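PDB 1JYE: lactose Operon Repressor from Escherichia coli, which represses transcription of the lactose operon by binding operator DNA, a hold that inducer sugars weaken. Local coordinates for residues A67-A72 and I124-D129; A106-V111 and I134-A139; P155-I160 and A312-Q317; I159-E164 and Q291-L296. The protein carries 1 engineered substitution. One frame throughout, in Å; residues are numbered along the deposited sequence.

Contact 1 of 4, residues A67-A72 and I124-D129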
loop_
_atom_site.group_PDB
_atom_site.type_symbol
_atom_site.label_atom_id
_atom_site.label_comp_id
_atom_site.label_asym_id
_atom_site.label_seq_id
_atom_site.Cartn_x
_atom_site.Cartn_y
_atom_site.Cartn_z
ATOM N N ALA A 67 -4.072 -15.729 7.589
ATOM C CA ALA A 67 -5.294 -15.573 6.805
ATOM C C ALA A 67 -5.458 -14.058 6.822
ATOM O O ALA A 67 -5.610 -13.461 7.888
ATOM C CB ALA A 67 -6.473 -16.254 7.499
ATOM N N THR A 68 -5.426 -13.423 5.657
ATOM C CA THR A 68 -5.491 -11.965 5.642
ATOM C C THR A 68 -6.447 -11.299 4.669
ATOM O O THR A 68 -6.790 -11.855 3.626
ATOM C CB THR A 68 -4.083 -11.383 5.366
ATOM O OG1 THR A 68 -4.142 -9.952 5.352
ATOM C CG2 THR A 68 -3.568 -11.876 4.016
ATOM N N SER A 69 -6.865 -10.089 5.033
ATOM C CA SER A 69 -7.723 -9.284 4.180
ATOM C C SER A 69 -6.822 -8.952 2.994
ATOM O O SER A 69 -5.606 -9.117 3.076
ATOM C CB SER A 69 -8.126 -7.988 4.888
ATOM O OG SER A 69 -8.922 -8.248 6.031
ATOM N N SER A 70 -7.412 -8.473 1.906
ATOM C CA SER A 70 -6.640 -8.146 0.714
ATOM C C SER A 70 -5.411 -7.280 0.975
ATOM O O SER A 70 -5.486 -6.257 1.659
ATOM C CB SER A 70 -7.530 -7.451 -0.316
ATOM O OG SER A 70 -6.757 -7.051 -1.435
ATOM N N LEU A 71 -4.279 -7.691 0.413
ATOM C CA LEU A 71 -3.040 -6.943 0.572
ATOM C C LEU A 71 -3.031 -5.722 -0.341
ATOM O O LEU A 71 -2.081 -4.941 -0.340
ATOM C CB LEU A 71 -1.832 -7.838 0.282
ATOM C CG LEU A 71 -1.687 -9.030 1.234
ATOM C CD1 LEU A 71 -0.394 -9.767 0.931
ATOM C CD2 LEU A 71 -1.695 -8.542 2.681
ATOM N N ALA A 72 -4.098 -5.562 -1.119
ATOM C CA ALA A 72 -4.220 -4.410 -2.004
ATOM C C ALA A 72 -4.548 -3.216 -1.115
ATOM O O ALA A 72 -4.373 -2.063 -1.510
ATOM C CB ALA A 72 -5.334 -4.635 -3.016
ATOM N N ILE A 124 -4.807 -14.464 12.286
ATOM C CA ILE A 124 -6.005 -14.099 11.538
ATOM C C ILE A 124 -6.090 -12.578 11.415
ATOM O O ILE A 124 -6.511 -11.882 12.346
ATOM C CB ILE A 124 -7.279 -14.627 12.242
ATOM C CG1 ILE A 124 -7.117 -16.114 12.585
ATOM C CG2 ILE A 124 -8.491 -14.430 11.340
ATOM C CD1 ILE A 124 -6.932 -17.022 11.383
ATOM N N ASN A 125 -5.679 -12.073 10.256
ATOM C CA ASN A 125 -5.679 -10.641 9.972
ATOM C C ASN A 125 -6.871 -10.330 9.067
ATOM O O ASN A 125 -6.714 -9.829 7.954
ATOM C CB ASN A 125 -4.358 -10.278 9.283
ATOM C CG ASN A 125 -4.190 -8.790 9.090
ATOM O OD1 ASN A 125 -4.426 -8.006 10.009
ATOM N ND2 ASN A 125 -3.762 -8.391 7.894
ATOM N N TYR A 126 -8.067 -10.621 9.572
ATOM C CA TYR A 126 -9.307 -10.437 8.827
ATOM C C TYR A 126 -10.392 -9.974 9.809
ATOM O O TYR A 126 -10.500 -10.510 10.907
ATOM C CB TYR A 126 -9.689 -11.779 8.199
ATOM C CG TYR A 126 -10.885 -11.734 7.284
ATOM C CD1 TYR A 126 -10.772 -11.263 5.978
ATOM C CD2 TYR A 126 -12.135 -12.160 7.726
ATOM C CE1 TYR A 126 -11.879 -11.215 5.133
ATOM C CE2 TYR A 126 -13.248 -12.117 6.893
ATOM C CZ TYR A 126 -13.113 -11.644 5.598
ATOM O OH TYR A 126 -14.214 -11.599 4.775
ATOM N N PRO A 127 -11.213 -8.981 9.422
ATOM C CA PRO A 127 -12.267 -8.475 10.313
ATOM C C PRO A 127 -13.375 -9.477 10.627
ATOM O O PRO A 127 -14.055 -9.968 9.731
ATOM C CB PRO A 127 -12.778 -7.245 9.569
ATOM C CG PRO A 127 -12.639 -7.655 8.137
ATOM C CD PRO A 127 -11.274 -8.314 8.109
ATOM N N LEU A 128 -13.561 -9.765 11.913
ATOM C CA LEU A 128 -14.576 -10.727 12.338
ATOM C C LEU A 128 -15.328 -10.239 13.570
ATOM O O LEU A 128 -14.712 -9.740 14.508
ATOM C CB LEU A 128 -13.911 -12.065 12.669
ATOM C CG LEU A 128 -13.276 -12.829 11.508
ATOM C CD1 LEU A 128 -12.285 -13.850 12.040
ATOM C CD2 LEU A 128 -14.371 -13.501 10.684
ATOM N N ASP A 129 -16.651 -10.381 13.578
ATOM C CA ASP A 129 -17.399 -9.955 14.753
ATOM C C ASP A 129 -17.231 -11.018 15.837
ATOM O O ASP A 129 -16.569 -12.032 15.614
ATOM C CB ASP A 129 -18.882 -9.694 14.427
ATOM C CG ASP A 129 -19.674 -10.957 14.122
ATOM O OD1 ASP A 129 -19.156 -12.078 14.285
ATOM O OD2 ASP A 129 -20.851 -10.812 13.723
HETATM O O HOH W 1 -8.075 -6.928 8.288
#
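Ala-67 and Asn-125 share a backbone hydrogen bond, Asn-125 N to Ala-67 O at 2.7 Å. A second follows in the other direction, Ser-69 N to Asn-125 O at 2.9 Å, and Thr-68 CA adds a CA-H...O contact to that same oxygen. These two bonds define the parallel bridge of Thr-68 with Asn-125; that of Ala-67 with Ile-124 also draws on a backbone bond between Ala-67 and Ile-123.

Among side chains, Thr-68 and Asn-125 lie side by side and point the same way. Thr-68 OG1 is anti to the backbone N (chi1 -180°) and accepts from Asn-125 ND2 at 3.0 Å, standing 20° out of the amide plane. The hydroxyl in turn donates to Ser-69 O at 2.8 Å, on a lone pair, so two bonds fix its rotation. A valine here would probably leave Asn-125 ND2 without this acceptor and Ser-69 O without this donor.

Strands 63-68 and 122-125 are neighbours in the parallel part of the sheet of a Rossmann-like subdomain, of the kind found in periplasmic binding proteins. Helix 74-89 meets the face bearing Thr-68 and Asn-125.

Apolar contact occupies the other face, where Ala-67 CB meets Ile-124 CD1 at 4.0 Å against helix 104-115.

Past the strands, Ser-69 OG comes 3.1 Å from Pro-127 CD, which lies over one face of the Tyr-126 ring, toward its rim. A water 2.7 Å from Ser-69 OG donates weakly to Asn-125 O.

Contact 2 of 4, residues A106-V111 and I134-A139. Unlike the reference sequence in segment 106-111: Thr-109 (reference Ala).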
loop_
_atom_site.group_PDB
_atom_site.type_symbol
_atom_site.label_atom_id
_atom_site.label_comp_id
_atom_site.label_asym_id
_atom_site.label_seq_id
_atom_site.Cartn_x
_atom_site.Cartn_y
_atom_site.Cartn_z
ATOM N N ALA A 106 -15.747 -17.696 4.308
ATOM C CA ALA A 106 -14.574 -17.478 3.469
ATOM C C ALA A 106 -13.315 -17.567 4.326
ATOM O O ALA A 106 -12.294 -18.104 3.894
ATOM C CB ALA A 106 -14.657 -16.113 2.797
ATOM N N CYS A 107 -13.396 -17.044 5.547
ATOM C CA CYS A 107 -12.254 -17.072 6.453
ATOM C C CYS A 107 -12.016 -18.494 6.948
ATOM O O CYS A 107 -10.874 -18.928 7.080
ATOM C CB CYS A 107 -12.491 -16.134 7.642
ATOM S SG CYS A 107 -10.996 -15.782 8.601
ATOM N N LYS A 108 -13.095 -19.223 7.221
ATOM C CA LYS A 108 -12.962 -20.601 7.679
ATOM C C LYS A 108 -12.282 -21.443 6.604
ATOM O O LYS A 108 -11.467 -22.314 6.905
ATOM C CB LYS A 108 -14.335 -21.189 8.004
ATOM C CG LYS A 108 -14.967 -20.604 9.253
ATOM C CD LYS A 108 -16.363 -21.166 9.470
ATOM C CE LYS A 108 -16.942 -20.690 10.784
ATOM N NZ LYS A 108 -16.120 -21.169 11.925
ATOM N N THR A 109 -12.621 -21.179 5.348
ATOM C CA THR A 109 -12.028 -21.914 4.237
ATOM C C THR A 109 -10.528 -21.638 4.185
ATOM O O THR A 109 -9.724 -22.551 3.992
ATOM C CB THR A 109 -12.677 -21.509 2.897
ATOM O OG1 THR A 109 -14.052 -21.917 2.895
ATOM C CG2 THR A 109 -11.954 -22.166 1.725
ATOM N N ALA A 110 -10.157 -20.374 4.364
ATOM C CA ALA A 110 -8.750 -19.994 4.347
ATOM C C ALA A 110 -8.006 -20.737 5.452
ATOM O O ALA A 110 -6.922 -21.279 5.230
ATOM C CB ALA A 110 -8.609 -18.486 4.534
ATOM N N VAL A 111 -8.595 -20.759 6.644
ATOM C CA VAL A 111 -7.990 -21.445 7.777
ATOM C C VAL A 111 -7.838 -22.933 7.473
ATOM O O VAL A 111 -6.810 -23.534 7.779
ATOM C CB VAL A 111 -8.840 -21.265 9.055
ATOM C CG1 VAL A 111 -8.341 -22.192 10.152
ATOM C CG2 VAL A 111 -8.767 -19.816 9.518
ATOM N N ILE A 134 -15.193 -16.388 17.126
ATOM C CA ILE A 134 -15.241 -17.592 17.949
ATOM C C ILE A 134 -15.363 -18.810 17.033
ATOM O O ILE A 134 -14.737 -19.844 17.270
ATOM C CB ILE A 134 -16.433 -17.544 18.927
ATOM C CG1 ILE A 134 -16.162 -16.491 20.009
ATOM C CG2 ILE A 134 -16.657 -18.920 19.557
ATOM C CD1 ILE A 134 -17.342 -16.231 20.932
ATOM N N ALA A 135 -16.154 -18.670 15.974
ATOM C CA ALA A 135 -16.351 -19.753 15.016
ATOM C C ALA A 135 -15.046 -20.077 14.291
ATOM O O ALA A 135 -14.708 -21.245 14.085
ATOM C CB ALA A 135 -17.431 -19.370 14.014
ATOM N N VAL A 136 -14.310 -19.043 13.895
ATOM C CA VAL A 136 -13.040 -19.259 13.211
ATOM C C VAL A 136 -12.041 -19.926 14.153
ATOM O O VAL A 136 -11.302 -20.825 13.750
ATOM C CB VAL A 136 -12.454 -17.928 12.695
ATOM C CG1 VAL A 136 -11.034 -18.143 12.171
ATOM C CG2 VAL A 136 -13.338 -17.378 11.586
ATOM N N GLU A 137 -12.021 -19.500 15.411
ATOM C CA GLU A 137 -11.102 -20.089 16.377
ATOM C C GLU A 137 -11.385 -21.583 16.525
ATOM O O GLU A 137 -10.464 -22.394 16.627
ATOM C CB GLU A 137 -11.239 -19.407 17.740
ATOM C CG GLU A 137 -10.267 -19.933 18.784
ATOM C CD GLU A 137 -10.572 -19.425 20.181
ATOM O OE1 GLU A 137 -11.695 -19.668 20.668
ATOM O OE2 GLU A 137 -9.689 -18.786 20.791
ATOM N N ALA A 138 -12.664 -21.942 16.535
ATOM C CA ALA A 138 -13.049 -23.342 16.673
ATOM C C ALA A 138 -12.537 -24.153 15.484
ATOM O O ALA A 138 -12.170 -25.318 15.625
ATOM C CB ALA A 138 -14.571 -23.458 16.778
ATOM N N ALA A 139 -12.504 -23.523 14.316
ATOM C CA ALA A 139 -12.052 -24.190 13.100
ATOM C C ALA A 139 -10.539 -24.388 13.028
ATOM O O ALA A 139 -10.049 -25.120 12.170
ATOM C CB ALA A 139 -12.528 -23.410 11.883
#
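Val-136 of helix 130-139 reaches both Cys-107 and Val-111 of helix 104-115. The two helices are neighbours on one face of the parallel sheet, in the alternating strand-helix order of a Rossmann-like subdomain: strand 122-125 lies between them in the chain, and both run the same way. The axes of the two short segments pass 9.5 Å apart at a crossing angle of -20°, close to parallel.

The close-packed part is on the sheet side. Val-136 CG1, anti to its backbone N (chi1 171°), meets Val-111 CG2 at 3.9 Å, the two branched side chains crossing at a slant. Its other methyl, CG2, is 4.1 Å from Cys-107 SG. Ile-124 lies beneath Cys-107 and Val-111, and Phe-147 beneath Val-136, so these side chains fill the layer between helices and strands. Further along, Val-111 CG1 comes 3.9 Å from Ala-139 O.

The outer side is partly exposed and depends on one long side chain. Lys-108 bridges from helix to helix through its aliphatic chain, extended as far as CE, toward Ala-135. The modelled amine is too near the backbone there for its exact position to be trusted, and its bonding remains doubtful. Nearer the root of the side chain, where this doubt does not reach, Lys-108 CG lies 4.3 Å from Val-136 CG2.

Contact 3 of 4, residues P155-I160 and A312-Q317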
loop_
_atom_site.group_PDB
_atom_site.type_symbol
_atom_site.label_atom_id
_atom_site.label_comp_id
_atom_site.label_asym_id
_atom_site.label_seq_id
_atom_site.Cartn_x
_atom_site.Cartn_y
_atom_site.Cartn_z
ATOM N N PRO A 155 -13.720 -13.219 23.440
ATOM C CA PRO A 155 -12.906 -14.173 24.200
ATOM C C PRO A 155 -11.982 -15.090 23.406
ATOM O O PRO A 155 -12.115 -16.316 23.455
ATOM C CB PRO A 155 -13.953 -14.955 24.985
ATOM C CG PRO A 155 -15.074 -15.035 24.005
ATOM C CD PRO A 155 -15.140 -13.615 23.467
ATOM N N ILE A 156 -11.049 -14.489 22.676
ATOM C CA ILE A 156 -10.068 -15.233 21.894
ATOM C C ILE A 156 -8.733 -14.519 22.072
ATOM O O ILE A 156 -8.681 -13.471 22.713
ATOM C CB ILE A 156 -10.450 -15.276 20.385
ATOM C CG1 ILE A 156 -10.830 -13.879 19.877
ATOM C CG2 ILE A 156 -11.629 -16.217 20.180
ATOM C CD1 ILE A 156 -9.686 -12.908 19.762
ATOM N N ASN A 157 -7.658 -15.081 21.528
ATOM C CA ASN A 157 -6.350 -14.440 21.635
ATOM C C ASN A 157 -6.295 -13.361 20.568
ATOM O O ASN A 157 -6.563 -13.632 19.398
ATOM C CB ASN A 157 -5.227 -15.454 21.404
ATOM C CG ASN A 157 -5.194 -16.530 22.468
ATOM O OD1 ASN A 157 -5.329 -16.243 23.655
ATOM N ND2 ASN A 157 -5.001 -17.774 22.049
ATOM N N SER A 158 -5.948 -12.140 20.961
ATOM C CA SER A 158 -5.912 -11.052 19.999
ATOM C C SER A 158 -5.020 -9.888 20.395
ATOM O O SER A 158 -4.612 -9.751 21.545
ATOM C CB SER A 158 -7.329 -10.512 19.788
ATOM O OG SER A 158 -7.839 -9.971 21.002
ATOM N N ILE A 159 -4.712 -9.064 19.402
ATOM C CA ILE A 159 -3.934 -7.852 19.602
ATOM C C ILE A 159 -4.572 -6.843 18.670
ATOM O O ILE A 159 -4.608 -7.055 17.455
ATOM C CB ILE A 159 -2.457 -7.991 19.181
ATOM C CG1 ILE A 159 -1.807 -9.181 19.889
ATOM C CG2 ILE A 159 -1.717 -6.693 19.524
ATOM C CD1 ILE A 159 -0.380 -9.462 19.425
ATOM N N ILE A 160 -5.110 -5.763 19.225
ATOM C CA ILE A 160 -5.707 -4.738 18.385
ATOM C C ILE A 160 -5.335 -3.371 18.929
ATOM O O ILE A 160 -4.854 -3.251 20.057
ATOM C CB ILE A 160 -7.255 -4.840 18.317
ATOM C CG1 ILE A 160 -7.873 -4.474 19.667
ATOM C CG2 ILE A 160 -7.669 -6.244 17.882
ATOM C CD1 ILE A 160 -9.385 -4.336 19.614
ATOM N N ALA A 312 2.971 -17.705 26.603
ATOM C CA ALA A 312 2.369 -16.398 26.404
ATOM C C ALA A 312 1.267 -16.184 27.424
ATOM O O ALA A 312 1.514 -16.141 28.629
ATOM C CB ALA A 312 1.806 -16.284 24.997
ATOM N N VAL A 313 0.045 -16.059 26.929
ATOM C CA VAL A 313 -1.110 -15.839 27.778
ATOM C C VAL A 313 -2.336 -16.495 27.163
ATOM O O VAL A 313 -2.276 -17.626 26.682
ATOM C CB VAL A 313 -1.388 -14.333 27.941
ATOM C CG1 VAL A 313 -0.217 -13.666 28.627
ATOM C CG2 VAL A 313 -1.628 -13.697 26.579
ATOM N N LYS A 314 -3.446 -15.771 27.187
ATOM C CA LYS A 314 -4.696 -16.249 26.628
ATOM C C LYS A 314 -5.706 -15.123 26.771
ATOM O O LYS A 314 -6.492 -15.099 27.718
ATOM C CB LYS A 314 -5.177 -17.486 27.387
ATOM C CG LYS A 314 -5.846 -18.517 26.501
ATOM C CD LYS A 314 -4.869 -19.043 25.460
ATOM C CE LYS A 314 -5.531 -20.038 24.528
ATOM N NZ LYS A 314 -4.566 -20.538 23.515
ATOM N N GLY A 315 -5.670 -14.183 25.832
ATOM C CA GLY A 315 -6.588 -13.063 25.881
ATOM C C GLY A 315 -6.215 -11.959 24.911
ATOM O O GLY A 315 -5.472 -12.181 23.955
ATOM N N ASN A 316 -6.732 -10.766 25.167
ATOM C CA ASN A 316 -6.474 -9.620 24.311
ATOM C C ASN A 316 -5.462 -8.622 24.850
ATOM O O ASN A 316 -5.358 -8.404 26.058
ATOM C CB ASN A 316 -7.781 -8.876 24.027
ATOM C CG ASN A 316 -7.549 -7.492 23.436
ATOM O OD1 ASN A 316 -7.397 -6.505 24.162
ATOM N ND2 ASN A 316 -7.503 -7.419 22.112
ATOM N N GLN A 317 -4.708 -8.032 23.927
ATOM C CA GLN A 317 -3.748 -6.990 24.249
ATOM C C GLN A 317 -4.193 -5.797 23.421
ATOM O O GLN A 317 -4.562 -5.947 22.251
ATOM C CB GLN A 317 -2.312 -7.358 23.840
ATOM C CG GLN A 317 -1.398 -6.119 23.802
ATOM C CD GLN A 317 0.065 -6.425 23.516
ATOM O OE1 GLN A 317 0.390 -7.393 22.834
ATOM N NE2 GLN A 317 0.954 -5.575 24.024
#
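A parallel strand pair joins segments 155-160 and 312-317, with Ser-158 bridged to Asn-316 and Ile-159 to Gln-317. Three backbone hydrogen bonds set this pairing. Ser-158 N donates to Gly-315 O at 3.0 Å, Gln-317 N to Ser-158 O at 2.9 Å, and Ile-160 N to Gln-317 O at 3.1 Å. CA-H...O contacts from Asn-157, Asn-316 and Ile-159 reinforce the same three oxygens.

On the face carrying Ser-158 and Asn-316, Asn-316 ND2 donates to Ser-158 OG at 2.8 Å. The bond is nearly straight, 164° at the hydrogen, and the hydroxyl lies in the amide plane, so the N-H points squarely at the oxygen. Ser-158 OG sits between the backbone N and the carbonyl carbon (chi1 63°), which places it beside Asn-316 CB as well as ND2. A leucine in place of Asn-316 would probably leave Ser-158 OG without this donor. Ile-160 CG1 also approaches Asn-316 ND2, at 3.8 Å, the two side chains crossing at about a right angle.

Strand 316-324 is the middle member of a mixed sheet with 158-161 and 288-290. Asn-157 and Ile-159 also form backbone bonds with Phe-147, so that 158-161 continues the sheet of the N-terminal subdomain beyond strand 145-147, probably making one sheet of the two.

On the opposite face Ile-159 and Gln-317 lie side by side, with Ile-159 CG2 4.0 Å from Gln-317 OE1, an oxygen that Arg-303 hydrogen-bonds. At the start of the pair, the side chains of Asn-157 and Lys-314 cross, though how their polar ends meet is uncertain.

Contact 4 of 4, residues I159-E164 and Q291-L296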
loop_
_atom_site.group_PDB
_atom_site.type_symbol
_atom_site.label_atom_id
_atom_site.label_comp_id
_atom_site.label_asym_id
_atom_site.label_seq_id
_atom_site.Cartn_x
_atom_site.Cartn_y
_atom_site.Cartn_z
ATOM N N ILE A 159 -4.712 -9.064 19.402
ATOM C CA ILE A 159 -3.934 -7.852 19.602
ATOM C C ILE A 159 -4.572 -6.843 18.670
ATOM O O ILE A 159 -4.608 -7.055 17.455
ATOM C CB ILE A 159 -2.457 -7.991 19.181
ATOM C CG1 ILE A 159 -1.807 -9.181 19.889
ATOM C CG2 ILE A 159 -1.717 -6.693 19.524
ATOM C CD1 ILE A 159 -0.380 -9.462 19.425
ATOM N N ILE A 160 -5.110 -5.763 19.225
ATOM C CA ILE A 160 -5.707 -4.738 18.385
ATOM C C ILE A 160 -5.335 -3.371 18.929
ATOM O O ILE A 160 -4.854 -3.251 20.057
ATOM C CB ILE A 160 -7.255 -4.840 18.317
ATOM C CG1 ILE A 160 -7.873 -4.474 19.667
ATOM C CG2 ILE A 160 -7.669 -6.244 17.882
ATOM C CD1 ILE A 160 -9.385 -4.336 19.614
ATOM N N PHE A 161 -5.536 -2.346 18.113
ATOM C CA PHE A 161 -5.246 -0.981 18.526
ATOM C C PHE A 161 -6.417 -0.459 19.349
ATOM O O PHE A 161 -7.555 -0.901 19.178
ATOM C CB PHE A 161 -5.038 -0.097 17.300
ATOM C CG PHE A 161 -3.759 -0.373 16.576
ATOM C CD1 PHE A 161 -2.538 -0.049 17.158
ATOM C CD2 PHE A 161 -3.769 -0.974 15.322
ATOM C CE1 PHE A 161 -1.334 -0.321 16.499
ATOM C CE2 PHE A 161 -2.575 -1.250 14.654
ATOM C CZ PHE A 161 -1.356 -0.922 15.248
ATOM N N SER A 162 -6.138 0.476 20.247
ATOM C CA SER A 162 -7.189 1.044 21.080
ATOM C C SER A 162 -8.105 1.979 20.290
ATOM O O SER A 162 -7.752 3.128 20.019
ATOM C CB SER A 162 -6.581 1.809 22.255
ATOM O OG SER A 162 -7.604 2.406 23.038
ATOM N N HIS A 163 -9.278 1.482 19.919
ATOM C CA HIS A 163 -10.247 2.289 19.188
ATOM C C HIS A 163 -10.828 3.377 20.092
ATOM O O HIS A 163 -11.175 4.457 19.624
ATOM C CB HIS A 163 -11.364 1.397 18.641
ATOM C CG HIS A 163 -11.908 0.429 19.643
ATOM N ND1 HIS A 163 -12.963 0.733 20.477
ATOM C CD2 HIS A 163 -11.519 -0.827 19.968
ATOM C CE1 HIS A 163 -13.199 -0.295 21.274
ATOM N NE2 HIS A 163 -12.337 -1.254 20.986
ATOM N N GLU A 164 -10.932 3.092 21.387
ATOM C CA GLU A 164 -11.457 4.081 22.330
ATOM C C GLU A 164 -10.551 5.311 22.338
ATOM O O GLU A 164 -11.023 6.449 22.314
ATOM C CB GLU A 164 -11.516 3.496 23.746
ATOM C CG GLU A 164 -12.502 2.350 23.916
ATOM C CD GLU A 164 -13.944 2.816 23.990
ATOM O OE1 GLU A 164 -14.844 1.954 23.994
ATOM O OE2 GLU A 164 -14.179 4.041 24.053
ATOM N N GLN A 291 -1.453 4.473 13.892
ATOM C CA GLN A 291 -1.627 3.065 14.231
ATOM C C GLN A 291 -0.328 2.441 13.734
ATOM O O GLN A 291 -0.098 2.361 12.529
ATOM C CB GLN A 291 -2.805 2.433 13.487
ATOM C CG GLN A 291 -4.164 3.022 13.826
ATOM C CD GLN A 291 -5.295 2.089 13.450
ATOM O OE1 GLN A 291 -5.822 1.364 14.298
ATOM N NE2 GLN A 291 -5.664 2.085 12.174
ATOM N N ASP A 292 0.515 2.009 14.664
ATOM C CA ASP A 292 1.810 1.422 14.313
ATOM C C ASP A 292 1.673 -0.015 13.808
ATOM O O ASP A 292 1.877 -0.972 14.554
ATOM C CB ASP A 292 2.730 1.484 15.534
ATOM C CG ASP A 292 4.186 1.249 15.184
ATOM O OD1 ASP A 292 5.049 1.603 16.013
ATOM O OD2 ASP A 292 4.467 0.709 14.092
ATOM N N PHE A 293 1.334 -0.154 12.529
ATOM C CA PHE A 293 1.145 -1.469 11.926
ATOM C C PHE A 293 2.381 -2.351 12.005
ATOM O O PHE A 293 2.272 -3.571 12.134
ATOM C CB PHE A 293 0.708 -1.328 10.465
ATOM C CG PHE A 293 -0.584 -0.584 10.289
ATOM C CD1 PHE A 293 -1.756 -1.048 10.880
ATOM C CD2 PHE A 293 -0.630 0.588 9.541
ATOM C CE1 PHE A 293 -2.955 -0.355 10.729
ATOM C CE2 PHE A 293 -1.827 1.289 9.385
ATOM C CZ PHE A 293 -2.989 0.815 9.980
ATOM N N ARG A 294 3.559 -1.742 11.924
ATOM C CA ARG A 294 4.793 -2.509 11.997
ATOM C C ARG A 294 4.882 -3.168 13.369
ATOM O O ARG A 294 5.222 -4.346 13.488
ATOM C CB ARG A 294 6.002 -1.599 11.787
ATOM C CG ARG A 294 7.316 -2.352 11.652
ATOM C CD ARG A 294 8.497 -1.477 12.044
ATOM N NE ARG A 294 8.948 -1.742 13.411
ATOM C CZ ARG A 294 8.213 -1.559 14.505
ATOM N NH1 ARG A 294 6.972 -1.103 14.415
ATOM N NH2 ARG A 294 8.718 -1.844 15.696
ATOM N N LEU A 295 4.573 -2.399 14.410
ATOM C CA LEU A 295 4.615 -2.923 15.765
ATOM C C LEU A 295 3.604 -4.059 15.921
ATOM O O LEU A 295 3.907 -5.088 16.521
ATOM C CB LEU A 295 4.309 -1.814 16.774
ATOM C CG LEU A 295 4.280 -2.242 18.244
ATOM C CD1 LEU A 295 5.643 -2.777 18.653
ATOM C CD2 LEU A 295 3.884 -1.061 19.113
ATOM N N LEU A 296 2.408 -3.873 15.374
ATOM C CA LEU A 296 1.373 -4.901 15.463
ATOM C C LEU A 296 1.816 -6.205 14.800
ATOM O O LEU A 296 1.708 -7.279 15.390
ATOM C CB LEU A 296 0.079 -4.411 14.809
ATOM C CG LEU A 296 -1.060 -5.432 14.743
ATOM C CD1 LEU A 296 -1.475 -5.844 16.153
ATOM C CD2 LEU A 296 -2.238 -4.826 13.993
#
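Phe-161 points from the end of strand 158-161 into the start of helix 293-308, where Gln-291, Asp-292, Phe-293 and Leu-296 meet its ring. In this family the end of the strand and the residues before the helix lie at crossovers that connect the two subdomains of the periplasmic-binding-protein fold.

In Phe-161, chi1 (-71°) sets CG anti to the carbonyl carbon, and chi2 (-69°) turns one ring face to Gln-291. Gln-291 CB sits 3.8 Å above the plane of the Phe-161 ring, over its centre, a CH-pi contact. Beyond CG the Gln-291 chain is extended, and OE1 comes 3.3 Å from Phe-161 CD2, while NE2 bonds to Asp-274 and to a glycerol, probably from the crystallisation liquor. At the ring's edge, in its plane, Asp-292 O lies 3.3 Å from Phe-161 CZ. The Phe-161 and Phe-293 rings are obliquely placed, with centroids 5.9 Å apart.

Asp-292 caps the helix: its OD2 accepts from Leu-295 N at 3.1 Å and forms a salt bridge with Arg-294, which ties down the backbone that meets the ring.

Leu-296 has CG anti to the backbone N (chi1 176°), and its two methyls part to different neighbours. CD2 meets Phe-161 CE2 at 3.7 Å. CD1 presses on Ile-159 CG2 at 3.5 Å, tighter than usual for two carbons, and also lies 3.6 Å from Ile-159 O, a buried oxygen with no polar partner in the model.

How the contacts relate
From the N terminus, contact 1 opens first, at 67-72, and contact 2 opens within its loop at 106-111. Contact 1 closes at 124-129 and contact 2 at 134-139, so the two cross; they touch where Ile-124 meets Val-111 and Leu-128 meets Val-136, tying the strand and the loop after it to the helix layer. Contacts 3 and 4 begin later, overlapping at Ile-159 and Ile-160 in strand 158-161. Contact 4 closes at 291-296 and contact 3 further on at 312-317, both after the chain has run through the other subdomain and returned. Glu-137 reaches Ile-156, and Ile-134 reaches Pro-155, joining contact 2 to contact 3, whereas contact 4 touches neither contact 1 nor contact 2.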